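Local coordinates for protein alpha-glucosidase (Pseudoalteromonas sp. K8, PDB 5HQA) that hydrolyses alpha-glucosides as a family 97 glycoside hydrolase, with a bound calcium ion and a pocket that holds the inhibitor acarbose, at residues 16-24 / 33-41; 78-87 / 97-105. All coordinates share one frame; numbering follows the deposited sequence.

Contact 1 (16-24 / 33-41); sequences DEQSTPSYS and INNSALGFE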
loop_
_atom_site.group_PDB
_atom_site.type_symbol
_atom_site.label_atom_id
_atom_site.label_comp_id
_atom_site.label_asym_id
_atom_site.label_seq_id
_atom_site.Cartn_x
_atom_site.Cartn_y
_atom_site.Cartn_z
ATOM N N ASP A 16 18.442 29.375 7.464
ATOM C CA ASP A 16 17.761 30.076 8.547
ATOM C C ASP A 16 17.578 31.554 8.231
ATOM O O ASP A 16 17.341 32.354 9.144
ATOM C CB ASP A 16 18.496 29.903 9.883
ATOM C CG ASP A 16 19.924 30.450 9.862
ATOM O OD1 ASP A 16 20.308 31.171 8.911
ATOM O OD2 ASP A 16 20.673 30.151 10.820
ATOM N N GLU A 17 17.680 31.930 6.954
ATOM C CA GLU A 17 17.582 33.332 6.571
ATOM C C GLU A 17 16.137 33.786 6.419
ATOM O O GLU A 17 15.836 34.972 6.611
ATOM C CB GLU A 17 18.366 33.550 5.281
ATOM C CG GLU A 17 19.836 33.214 5.446
ATOM C CD GLU A 17 20.634 33.392 4.170
ATOM O OE1 GLU A 17 20.019 33.683 3.118
ATOM O OE2 GLU A 17 21.877 33.239 4.220
ATOM N N GLN A 18 15.239 32.865 6.081
ATOM C CA GLN A 18 13.818 33.164 5.984
ATOM C C GLN A 18 13.244 33.369 7.385
ATOM O O GLN A 18 13.934 33.215 8.401
ATOM C CB GLN A 18 13.086 32.041 5.240
ATOM C CG GLN A 18 13.789 31.572 3.965
ATOM C CD GLN A 18 14.036 32.710 2.980
ATOM O OE1 GLN A 18 13.119 33.468 2.645
ATOM N NE2 GLN A 18 15.280 32.842 2.518
ATOM N N SER A 19 11.953 33.721 7.440
ATOM C CA SER A 19 11.320 33.966 8.733
ATOM C C SER A 19 11.513 32.771 9.652
ATOM O O SER A 19 11.866 32.927 10.829
ATOM C CB SER A 19 9.836 34.285 8.549
ATOM O OG SER A 19 9.229 33.405 7.620
ATOM N N THR A 20 11.307 31.568 9.126
ATOM C CA THR A 20 11.578 30.338 9.844
ATOM C C THR A 20 12.787 29.634 9.238
ATOM O O THR A 20 13.305 30.031 8.186
ATOM C CB THR A 20 10.345 29.388 9.845
ATOM O OG1 THR A 20 10.186 28.722 8.585
ATOM C CG2 THR A 20 9.041 30.128 10.195
ATOM N N PRO A 21 13.306 28.622 9.923
ATOM C CA PRO A 21 14.116 27.613 9.242
ATOM C C PRO A 21 13.403 27.131 7.982
ATOM O O PRO A 21 12.174 27.101 7.918
ATOM C CB PRO A 21 14.214 26.498 10.283
ATOM C CG PRO A 21 14.172 27.229 11.587
ATOM C CD PRO A 21 13.351 28.474 11.389
ATOM N N SER A 22 14.176 26.758 6.968
ATOM C CA SER A 22 13.564 26.340 5.716
ATOM C C SER A 22 14.543 25.453 4.961
ATOM O O SER A 22 15.735 25.401 5.278
ATOM C CB SER A 22 13.153 27.557 4.865
ATOM O OG SER A 22 14.297 28.315 4.493
ATOM N N TYR A 23 14.023 24.748 3.958
ATOM C CA TYR A 23 14.865 23.947 3.085
ATOM C C TYR A 23 14.397 24.139 1.647
ATOM O O TYR A 23 13.262 24.548 1.388
ATOM C CB TYR A 23 14.841 22.451 3.474
ATOM C CG TYR A 23 13.554 21.775 3.077
ATOM C CD1 TYR A 23 12.408 21.914 3.853
ATOM C CD2 TYR A 23 13.473 21.033 1.905
ATOM C CE1 TYR A 23 11.211 21.319 3.473
ATOM C CE2 TYR A 23 12.287 20.439 1.519
ATOM C CZ TYR A 23 11.163 20.582 2.305
ATOM O OH TYR A 23 9.990 19.991 1.909
ATOM N N SER A 24 15.301 23.861 0.711
ATOM C CA SER A 24 14.981 23.818 -0.710
ATOM C C SER A 24 15.769 22.679 -1.340
ATOM O O SER A 24 16.747 22.191 -0.770
ATOM C CB SER A 24 15.294 25.153 -1.411
ATOM O OG SER A 24 16.688 25.410 -1.385
ATOM N N ILE A 33 12.136 22.165 -5.479
ATOM C CA ILE A 33 11.419 22.550 -4.269
ATOM C C ILE A 33 11.996 23.887 -3.811
ATOM O O ILE A 33 13.188 23.973 -3.482
ATOM C CB ILE A 33 11.541 21.486 -3.161
ATOM C CG1 ILE A 33 10.941 20.139 -3.613
ATOM C CG2 ILE A 33 10.892 21.973 -1.852
ATOM C CD1 ILE A 33 9.444 20.166 -3.833
ATOM N N ASN A 34 11.164 24.931 -3.826
ATOM C CA ASN A 34 11.576 26.249 -3.375
ATOM C C ASN A 34 11.654 26.271 -1.853
ATOM O O ASN A 34 11.293 25.304 -1.180
ATOM C CB ASN A 34 10.594 27.306 -3.875
ATOM C CG ASN A 34 10.698 27.545 -5.373
ATOM O OD1 ASN A 34 11.758 27.377 -5.969
ATOM N ND2 ASN A 34 9.595 27.949 -5.984
ATOM N N ASN A 35 12.118 27.398 -1.300
ATOM C CA ASN A 35 12.153 27.602 0.148
ATOM C C ASN A 35 10.868 27.104 0.793
ATOM O O ASN A 35 9.774 27.571 0.462
ATOM C CB ASN A 35 12.335 29.085 0.484
ATOM C CG ASN A 35 13.667 29.627 0.047
ATOM O OD1 ASN A 35 14.683 28.934 0.098
ATOM N ND2 ASN A 35 13.671 30.884 -0.387
ATOM N N SER A 36 11.007 26.157 1.719
ATOM C CA SER A 36 9.879 25.489 2.354
ATOM C C SER A 36 10.066 25.537 3.863
ATOM O O SER A 36 11.121 25.142 4.363
ATOM C CB SER A 36 9.780 24.037 1.878
ATOM O OG SER A 36 9.591 23.974 0.473
ATOM N N ALA A 37 9.040 26.000 4.581
ATOM C CA ALA A 37 9.142 26.262 6.012
ATOM C C ALA A 37 9.239 24.968 6.831
ATOM O O ALA A 37 8.826 23.887 6.400
ATOM C CB ALA A 37 7.937 27.078 6.488
ATOM N N LEU A 38 9.785 25.111 8.047
ATOM C CA LEU A 38 9.895 24.052 9.043
ATOM C C LEU A 38 9.440 24.596 10.390
ATOM O O LEU A 38 9.665 25.773 10.691
ATOM C CB LEU A 38 11.342 23.560 9.171
ATOM C CG LEU A 38 11.962 23.035 7.875
ATOM C CD1 LEU A 38 13.472 22.909 8.024
ATOM C CD2 LEU A 38 11.343 21.705 7.495
ATOM N N GLY A 39 8.811 23.752 11.209
ATOM C CA GLY A 39 8.478 24.158 12.564
ATOM C C GLY A 39 7.173 23.555 13.064
ATOM O O GLY A 39 6.598 22.666 12.440
ATOM N N PHE A 40 6.731 24.065 14.224
ATOM C CA PHE A 40 5.549 23.573 14.930
ATOM C C PHE A 40 4.803 24.715 15.604
ATOM O O PHE A 40 5.409 25.685 16.069
ATOM C CB PHE A 40 5.883 22.576 16.055
ATOM C CG PHE A 40 6.591 21.340 15.600
ATOM C CD1 PHE A 40 5.883 20.278 15.059
ATOM C CD2 PHE A 40 7.960 21.224 15.748
ATOM C CE1 PHE A 40 6.545 19.120 14.648
ATOM C CE2 PHE A 40 8.632 20.069 15.337
ATOM C CZ PHE A 40 7.923 19.021 14.788
ATOM N N GLU A 41 3.479 24.557 15.699
ATOM C CA GLU A 41 2.649 25.278 16.655
ATOM C C GLU A 41 2.006 24.275 17.606
ATOM O O GLU A 41 1.691 23.144 17.214
ATOM C CB GLU A 41 1.567 26.112 15.951
ATOM C CG GLU A 41 2.161 27.225 15.114
ATOM C CD GLU A 41 1.120 28.087 14.427
ATOM O OE1 GLU A 41 -0.092 27.845 14.615
ATOM O OE2 GLU A 41 1.522 29.017 13.698
HETATM O O HOH W 1 15.124 27.594 2.049
#
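Tyr-23 and Ser-36 are joined as an antiparallel hydrogen-bonded pair, Tyr-23 N giving to Ser-36 O at 3.0 Å and Ser-36 N to Tyr-23 O at 2.8 Å. The tyrosine ring swings over its strand partner because CG sits between the backbone N and the carbonyl carbon (chi1 74°). At the root of the side chain, Tyr-23 CB packs against the ring of Phe-101. Further out, Tyr-23 CD1 meets Leu-38 CD2 at 3.8 Å, the leucine crossing the tyrosine at about a right angle. Tyr-23 CE1 then lies 3.5 Å from Ser-36 CB, which makes a CH-pi contact over one face of the ring, while Tyr-23 CE2 touches Ile-33 CG2 at 4.0 Å. At the tip, Tyr-23 OH is hydrogen-bonded to Glu-131 O. Ser-36 OG donates to Asn-34 O at 2.7 Å, a bond that helps fix the rotation of the serine hydroxyl. An alanine replacing Tyr-23 would probably open a gap beside Ile-33 and Leu-38 and leave Glu-131 O without this hydroxyl. On the solvent side, the exposed amides of Gln-18 and Asn-35 stack with their planes 19° apart. The pairing belongs to the hairpin of strands 22-27 and 30-42 in the N-terminal domain; strand 10-15 continues the sheet beside 22-27, strand 122-134 beside 30-42, and Leu-38 packs on strand 107-114 of the other sheet.

Contact 2 (78-87 / 97-105); sequences DQHNEVTVTF and YSVRFKAFD. With FMT (formic acid), chain I.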
loop_
_atom_site.group_PDB
_atom_site.type_symbol
_atom_site.label_atom_id
_atom_site.label_comp_id
_atom_site.label_asym_id
_atom_site.label_seq_id
_atom_site.Cartn_x
_atom_site.Cartn_y
_atom_site.Cartn_z
ATOM N N ASP A 78 21.122 0.477 0.957
ATOM C CA ASP A 78 20.932 1.762 1.634
ATOM C C ASP A 78 22.205 2.586 1.440
ATOM O O ASP A 78 23.202 2.367 2.132
ATOM C CB ASP A 78 20.627 1.560 3.121
ATOM C CG ASP A 78 20.322 2.877 3.850
ATOM O OD1 ASP A 78 20.494 3.960 3.251
ATOM O OD2 ASP A 78 19.911 2.833 5.032
ATOM N N GLN A 79 22.178 3.537 0.507
ATOM C CA GLN A 79 23.303 4.445 0.279
ATOM C C GLN A 79 22.782 5.868 0.359
ATOM O O GLN A 79 21.971 6.277 -0.477
ATOM C CB GLN A 79 23.957 4.195 -1.076
ATOM C CG GLN A 79 24.615 2.838 -1.177
ATOM C CD GLN A 79 25.079 2.492 -2.589
ATOM O OE1 GLN A 79 24.461 2.895 -3.580
ATOM N NE2 GLN A 79 26.168 1.731 -2.681
ATOM N N HIS A 80 23.237 6.623 1.355
ATOM C CA HIS A 80 22.761 7.991 1.481
ATOM C C HIS A 80 23.792 8.820 2.228
ATOM O O HIS A 80 24.637 8.292 2.957
ATOM C CB HIS A 80 21.394 8.063 2.188
ATOM C CG HIS A 80 21.437 7.728 3.650
ATOM N ND1 HIS A 80 21.209 6.453 4.130
ATOM C CD2 HIS A 80 21.650 8.507 4.740
ATOM C CE1 HIS A 80 21.294 6.460 5.450
ATOM N NE2 HIS A 80 21.567 7.693 5.844
ATOM N N ASN A 81 23.729 10.128 2.009
ATOM C CA ASN A 81 24.412 11.082 2.864
ATOM C C ASN A 81 23.400 11.671 3.834
ATOM O O ASN A 81 22.214 11.788 3.525
ATOM C CB ASN A 81 25.077 12.189 2.048
ATOM C CG ASN A 81 26.222 11.676 1.213
ATOM O OD1 ASN A 81 26.996 10.824 1.662
ATOM N ND2 ASN A 81 26.340 12.178 -0.012
ATOM N N GLU A 82 23.878 12.031 5.016
ATOM C CA GLU A 82 23.017 12.422 6.118
ATOM C C GLU A 82 23.562 13.698 6.739
ATOM O O GLU A 82 24.778 13.862 6.860
ATOM C CB GLU A 82 22.963 11.299 7.150
ATOM C CG GLU A 82 22.014 11.487 8.317
ATOM C CD GLU A 82 21.894 10.201 9.131
ATOM O OE1 GLU A 82 22.206 9.119 8.586
ATOM O OE2 GLU A 82 21.508 10.260 10.310
ATOM N N VAL A 83 22.672 14.612 7.109
ATOM C CA VAL A 83 23.076 15.766 7.905
ATOM C C VAL A 83 22.014 16.014 8.964
ATOM O O VAL A 83 20.813 15.951 8.686
ATOM C CB VAL A 83 23.315 17.030 7.049
ATOM C CG1 VAL A 83 22.014 17.546 6.433
ATOM C CG2 VAL A 83 24.011 18.129 7.899
ATOM N N THR A 84 22.463 16.266 10.190
ATOM C CA THR A 84 21.587 16.701 11.265
ATOM C C THR A 84 21.855 18.180 11.498
ATOM O O THR A 84 22.992 18.571 11.794
ATOM C CB THR A 84 21.819 15.885 12.533
ATOM O OG1 THR A 84 21.632 14.496 12.234
ATOM C CG2 THR A 84 20.829 16.302 13.609
ATOM N N VAL A 85 20.819 18.998 11.331
ATOM C CA VAL A 85 20.914 20.447 11.458
ATOM C C VAL A 85 20.240 20.839 12.760
ATOM O O VAL A 85 19.064 20.523 12.966
ATOM C CB VAL A 85 20.257 21.159 10.266
ATOM C CG1 VAL A 85 20.452 22.655 10.384
ATOM C CG2 VAL A 85 20.829 20.630 8.957
ATOM N N THR A 86 20.974 21.510 13.644
ATOM C CA THR A 86 20.429 21.918 14.932
ATOM C C THR A 86 20.066 23.393 14.875
ATOM O O THR A 86 20.883 24.220 14.453
ATOM C CB THR A 86 21.424 21.657 16.063
ATOM O OG1 THR A 86 21.659 20.252 16.158
ATOM C CG2 THR A 86 20.863 22.150 17.387
ATOM N N PHE A 87 18.840 23.710 15.291
ATOM C CA PHE A 87 18.328 25.071 15.349
ATOM C C PHE A 87 18.121 25.464 16.802
ATOM O O PHE A 87 17.690 24.645 17.620
ATOM C CB PHE A 87 16.989 25.204 14.621
ATOM C CG PHE A 87 17.036 24.829 13.173
ATOM C CD1 PHE A 87 17.319 25.782 12.204
ATOM C CD2 PHE A 87 16.774 23.529 12.772
ATOM C CE1 PHE A 87 17.355 25.439 10.862
ATOM C CE2 PHE A 87 16.805 23.185 11.434
ATOM C CZ PHE A 87 17.094 24.141 10.477
ATOM N N TYR A 97 15.655 22.500 18.399
ATOM C CA TYR A 97 15.257 21.265 17.751
ATOM C C TYR A 97 16.223 21.019 16.611
ATOM O O TYR A 97 16.938 21.924 16.174
ATOM C CB TYR A 97 13.805 21.296 17.258
ATOM C CG TYR A 97 13.522 22.201 16.079
ATOM C CD1 TYR A 97 13.126 23.519 16.273
ATOM C CD2 TYR A 97 13.599 21.717 14.771
ATOM C CE1 TYR A 97 12.833 24.347 15.191
ATOM C CE2 TYR A 97 13.315 22.534 13.689
ATOM C CZ TYR A 97 12.930 23.846 13.904
ATOM O OH TYR A 97 12.642 24.651 12.831
ATOM N N SER A 98 16.255 19.776 16.158
ATOM C CA SER A 98 17.088 19.400 15.035
ATOM C C SER A 98 16.224 18.797 13.944
ATOM O O SER A 98 15.132 18.288 14.205
ATOM C CB SER A 98 18.180 18.412 15.462
ATOM O OG SER A 98 19.058 19.022 16.401
ATOM N N VAL A 99 16.707 18.880 12.712
ATOM C CA VAL A 99 16.103 18.172 11.594
ATOM C C VAL A 99 17.186 17.305 10.970
ATOM O O VAL A 99 18.289 17.790 10.685
ATOM C CB VAL A 99 15.485 19.133 10.564
ATOM C CG1 VAL A 99 14.782 18.343 9.480
ATOM C CG2 VAL A 99 14.462 20.034 11.237
ATOM N N ARG A 100 16.886 16.023 10.797
ATOM C CA ARG A 100 17.812 15.075 10.193
ATOM C C ARG A 100 17.369 14.861 8.755
ATOM O O ARG A 100 16.209 14.521 8.515
ATOM C CB ARG A 100 17.816 13.755 10.964
ATOM C CG ARG A 100 18.833 12.723 10.467
ATOM C CD ARG A 100 18.781 11.439 11.315
ATOM N NE ARG A 100 18.981 11.746 12.730
ATOM C CZ ARG A 100 20.161 11.786 13.344
ATOM N NH1 ARG A 100 21.292 11.514 12.689
ATOM N NH2 ARG A 100 20.208 12.101 14.630
ATOM N N PHE A 101 18.280 15.083 7.805
ATOM C CA PHE A 101 18.025 14.873 6.379
ATOM C C PHE A 101 18.852 13.701 5.881
ATOM O O PHE A 101 20.050 13.622 6.169
ATOM C CB PHE A 101 18.390 16.106 5.555
ATOM C CG PHE A 101 17.546 17.309 5.845
ATOM C CD1 PHE A 101 16.496 17.657 5.002
ATOM C CD2 PHE A 101 17.810 18.096 6.949
ATOM C CE1 PHE A 101 15.715 18.769 5.266
ATOM C CE2 PHE A 101 17.038 19.216 7.211
ATOM C CZ PHE A 101 15.987 19.545 6.370
ATOM N N LYS A 102 18.225 12.811 5.111
ATOM C CA LYS A 102 18.924 11.728 4.431
ATOM C C LYS A 102 18.709 11.900 2.936
ATOM O O LYS A 102 17.566 11.956 2.478
ATOM C CB LYS A 102 18.426 10.358 4.898
ATOM C CG LYS A 102 18.769 10.033 6.349
ATOM C CD LYS A 102 18.294 8.646 6.732
ATOM C CE LYS A 102 18.813 8.221 8.092
ATOM N NZ LYS A 102 18.512 6.777 8.342
ATOM N N ALA A 103 19.799 11.999 2.180
ATOM C CA ALA A 103 19.730 12.239 0.742
ATOM C C ALA A 103 20.179 10.975 0.023
ATOM O O ALA A 103 21.347 10.575 0.135
ATOM C CB ALA A 103 20.594 13.436 0.349
ATOM N N PHE A 104 19.250 10.347 -0.695
ATOM C CA PHE A 104 19.498 9.189 -1.546
ATOM C C PHE A 104 19.532 9.629 -3.004
ATOM O O PHE A 104 19.036 10.702 -3.357
ATOM C CB PHE A 104 18.403 8.132 -1.388
ATOM C CG PHE A 104 18.172 7.675 0.022
ATOM C CD1 PHE A 104 18.650 6.436 0.445
ATOM C CD2 PHE A 104 17.440 8.454 0.909
ATOM C CE1 PHE A 104 18.431 5.996 1.733
ATOM C CE2 PHE A 104 17.210 8.022 2.202
ATOM C CZ PHE A 104 17.711 6.789 2.615
ATOM N N ASP A 105 20.084 8.771 -3.866
ATOM C CA ASP A 105 20.009 9.070 -5.294
ATOM C C ASP A 105 18.566 9.143 -5.795
ATOM O O ASP A 105 18.309 9.809 -6.800
ATOM C CB ASP A 105 20.784 8.035 -6.102
ATOM C CG ASP A 105 22.282 8.169 -5.918
ATOM O OD1 ASP A 105 22.732 9.221 -5.406
ATOM O OD2 ASP A 105 23.014 7.230 -6.299
HETATM C C FMT I . 24.025 12.824 14.695
HETATM O O1 FMT I . 23.129 13.516 15.181
HETATM O O2 FMT I . 24.063 11.592 14.776
HETATM O O HOH W 2 18.231 4.862 5.983
HETATM O O HOH W 3 21.150 6.293 -3.021
HETATM O O HOH W 4 22.813 5.008 -4.645
#
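His-80 CB sits over the centre of one face of the Phe-104 ring, 3.7 Å from its centroid, while Asp-78 OD1 approaches the ring edge at Phe-104 CE1 (3.3 Å). The extended Lys-102 chain covers one face of the His-80 ring, its CD making a CH-pi contact. Both imidazole nitrogens donate in the ring plane: His-80 ND1 to the syn side of Asp-78 OD1 at 2.7 Å, and His-80 NE2 to the anti side of Glu-82 OE1 at 3.2 Å, both somewhat out of the carboxylate planes, which would probably favour a protonated ring. The Arg-100 guanidinium receives Glu-82 OE2 at its edge, a salt bridge of 2.7 Å to Arg-100 NH1 with the two planes 83° apart. Thr-84 OG1 lies over one guanidinium face, and bound formic acid, probably from the crystallisation liquor, accepts from Arg-100 NH2. These groups line one side of an antiparallel beta hairpin, strands 75-89 and 95-104, within the N-terminal domain, of the galactose mutarotase-like clan. On the other side Val-83 CG1 packs on Phe-101 CB at 4.0 Å, and the Phe-87 and Tyr-97 rings lie nearly parallel but barely overlapping, centroids 5.2 Å apart. Strand 10-15 covers Val-85, Phe-87 and Phe-101 through Ile-14.

Overall arrangement
Contacts 1 and 2 each join the strands of a beta hairpin, but the hairpins belong to different antiparallel sheets of the N-terminal domain, far from the calcium and glycan sites. They meet through apolar packing: Pro-21 CB lies 3.4 Å from Phe-87 CE1, and Pro-21 and Leu-38 both touch the Tyr-97 side chain. Contact 1 is partly buried, with a short pairing, an exposed amide stack and an apolar cluster on the side turned to the other sheet. Contact 2 is longer and mostly buried, with no fully exposed residue among those that touch; its apolar side looks toward the first sheet, whereas its other side carries charged and histidine-centred hydrogen bonding that contact 1 lacks.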